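Local coordinates for possible protein of nuclear scaffold (Encephalitozoon cuniculi, PDB 3KAE), which probably serves as the Cdc27 (APC3) subunit of the anaphase-promoting complex, this N-terminal domain forming a homodimer with a tetratricopeptide-repeat architecture, at residues C[64-69]-C[114-119]. Residues are numbered along the deposited sequence; the frame is centred on the assembly and turned at random.
Sequences SKYYES and EFFESL
Y66 and F116 meet between helices 62-74 and 113-126 in the tetratricopeptide-repeat superhelix of the Cdc27 N-terminal domain, where the two short segments run roughly parallel at 28°. The segment axes come no closer than 11.9 Å, so side chains alone bridge the gap, and no hydrogen bond crosses it. The first torsion of Y66, near 180° (chi1 -173°), carries its ring toward helix 113-126, with the CD1–CE1 side to F116. There Y66 CD1 lies 3.7 Å from F116 CE1, close to the plane of the phenylalanine ring and at its edge. The two planes are turned 70° apart in an oblique pairing. F116 sets its CG anti to the carbonyl carbon, which brings the ring nearer to Y66. At its far end the tyrosine passes F115, with Y66 OH 4.4 Å from F115 CB, and hydrogen-bonds to the backbone O of Y15 of the second subunit. The ring of that Y15 packs edge-to-face with Y66 and stacks on F115, tying this intrachain contact to the homodimer interface. One turn further along, S69 OG hydrogen-bonds to A81 O of helix 78-89, while methyl CD1 of L119 sits 3.3 Å from that same S69 OG.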
loop_
_atom_site.group_PDB
_atom_site.type_symbol
_atom_site.label_atom_id
_atom_site.label_comp_id
_atom_site.label_asym_id
_atom_site.label_seq_id
_atom_site.Cartn_x
_atom_site.Cartn_y
_atom_site.Cartn_z
ATOM N N SER C 64 4.084 14.498 6.982
ATOM C CA SER C 64 5.084 14.540 5.920
ATOM C C SER C 64 6.377 13.938 6.420
ATOM O O SER C 64 7.004 13.143 5.731
ATOM C CB SER C 64 5.299 15.981 5.387
ATOM O OG SER C 64 6.407 16.637 5.996
ATOM N N LYS C 65 6.772 14.325 7.632
ATOM C CA LYS C 65 7.995 13.810 8.247
ATOM C C LYS C 65 7.878 12.315 8.516
ATOM O O LYS C 65 8.842 11.571 8.382
ATOM C CB LYS C 65 8.319 14.573 9.526
ATOM C CG LYS C 65 8.883 15.953 9.267
ATOM C CD LYS C 65 10.146 15.865 8.431
ATOM C CE LYS C 65 10.737 17.245 8.187
ATOM N NZ LYS C 65 11.954 17.212 7.327
ATOM N N TYR C 66 6.678 11.875 8.858
ATOM C CA TYR C 66 6.440 10.443 9.026
ATOM C C TYR C 66 6.652 9.658 7.718
ATOM O O TYR C 66 7.437 8.707 7.680
ATOM C CB TYR C 66 5.058 10.180 9.638
ATOM C CG TYR C 66 4.838 8.730 9.970
ATOM C CD1 TYR C 66 5.504 8.127 11.028
ATOM C CD2 TYR C 66 3.983 7.953 9.207
ATOM C CE1 TYR C 66 5.325 6.798 11.306
ATOM C CE2 TYR C 66 3.783 6.633 9.491
ATOM C CZ TYR C 66 4.462 6.061 10.539
ATOM O OH TYR C 66 4.251 4.745 10.803
ATOM N N TYR C 67 5.975 10.062 6.641
ATOM C CA TYR C 67 6.183 9.398 5.345
ATOM C C TYR C 67 7.626 9.571 4.867
ATOM O O TYR C 67 8.186 8.719 4.180
ATOM C CB TYR C 67 5.170 9.882 4.286
ATOM C CG TYR C 67 3.894 9.106 4.384
ATOM C CD1 TYR C 67 2.872 9.519 5.222
ATOM C CD2 TYR C 67 3.733 7.923 3.694
ATOM C CE1 TYR C 67 1.709 8.779 5.343
ATOM C CE2 TYR C 67 2.573 7.174 3.820
ATOM C CZ TYR C 67 1.572 7.605 4.648
ATOM O OH TYR C 67 0.401 6.873 4.749
ATOM N N GLU C 68 8.239 10.668 5.268
ATOM C CA GLU C 68 9.607 10.873 4.918
ATOM C C GLU C 68 10.457 9.759 5.512
ATOM O O GLU C 68 11.252 9.126 4.806
ATOM C CB GLU C 68 10.062 12.232 5.441
ATOM C CG GLU C 68 11.187 12.824 4.665
ATOM C CD GLU C 68 11.511 14.233 5.117
ATOM O OE1 GLU C 68 10.679 15.151 4.922
ATOM O OE2 GLU C 68 12.609 14.412 5.668
ATOM N N SER C 69 10.271 9.517 6.814
ATOM C CA SER C 69 10.957 8.436 7.517
ATOM C C SER C 69 10.681 7.079 6.865
ATOM O O SER C 69 11.600 6.290 6.665
ATOM C CB SER C 69 10.548 8.406 8.991
ATOM O OG SER C 69 11.474 7.634 9.750
ATOM N N GLU C 114 3.130 5.700 19.911
ATOM C CA GLU C 114 3.511 4.290 19.814
ATOM C C GLU C 114 4.165 4.013 18.466
ATOM O O GLU C 114 5.229 3.396 18.395
ATOM C CB GLU C 114 2.298 3.371 19.976
ATOM C CG GLU C 114 1.187 3.946 20.815
ATOM C CD GLU C 114 0.030 4.475 19.993
ATOM O OE1 GLU C 114 -0.622 3.670 19.296
ATOM O OE2 GLU C 114 -0.247 5.687 20.077
ATOM N N PHE C 115 3.517 4.486 17.398
ATOM C CA PHE C 115 3.999 4.287 16.027
ATOM C C PHE C 115 5.378 4.891 15.742
ATOM O O PHE C 115 6.178 4.283 15.038
ATOM C CB PHE C 115 2.955 4.805 15.035
ATOM C CG PHE C 115 1.709 3.994 15.026
ATOM C CD1 PHE C 115 1.663 2.787 14.340
ATOM C CD2 PHE C 115 0.603 4.400 15.747
ATOM C CE1 PHE C 115 0.519 2.030 14.342
ATOM C CE2 PHE C 115 -0.540 3.630 15.773
ATOM C CZ PHE C 115 -0.585 2.451 15.060
ATOM N N PHE C 116 5.652 6.067 16.306
ATOM C CA PHE C 116 6.958 6.722 16.154
ATOM C C PHE C 116 8.065 6.002 16.938
ATOM O O PHE C 116 9.153 5.770 16.415
ATOM C CB PHE C 116 6.896 8.198 16.590
ATOM C CG PHE C 116 5.703 8.944 16.058
ATOM C CD1 PHE C 116 5.398 8.923 14.703
ATOM C CD2 PHE C 116 4.895 9.684 16.906
ATOM C CE1 PHE C 116 4.308 9.615 14.214
ATOM C CE2 PHE C 116 3.801 10.382 16.413
ATOM C CZ PHE C 116 3.506 10.345 15.071
ATOM N N GLU C 117 7.784 5.663 18.192
ATOM C CA GLU C 117 8.745 4.938 19.037
ATOM C C GLU C 117 9.046 3.556 18.472
ATOM O O GLU C 117 10.177 3.082 18.537
ATOM C CB GLU C 117 8.220 4.813 20.469
ATOM C CG GLU C 117 8.057 6.149 21.184
ATOM C CD GLU C 117 9.381 6.816 21.483
ATOM O OE1 GLU C 117 10.429 6.166 21.283
ATOM O OE2 GLU C 117 9.375 7.984 21.927
ATOM N N SER C 118 8.021 2.923 17.904
ATOM C CA SER C 118 8.178 1.619 17.280
ATOM C C SER C 118 9.112 1.697 16.081
ATOM O O SER C 118 10.058 0.914 15.962
ATOM C CB SER C 118 6.815 1.065 16.856
ATOM O OG SER C 118 6.973 -0.104 16.075
ATOM N N LEU C 119 8.839 2.656 15.200
ATOM C CA LEU C 119 9.637 2.866 14.002
ATOM C C LEU C 119 11.044 3.281 14.402
ATOM O O LEU C 119 12.028 2.842 13.824
ATOM C CB LEU C 119 8.968 3.940 13.135
ATOM C CG LEU C 119 9.132 3.994 11.609
ATOM C CD1 LEU C 119 10.111 5.059 11.198
ATOM C CD2 LEU C 119 9.497 2.627 10.993
#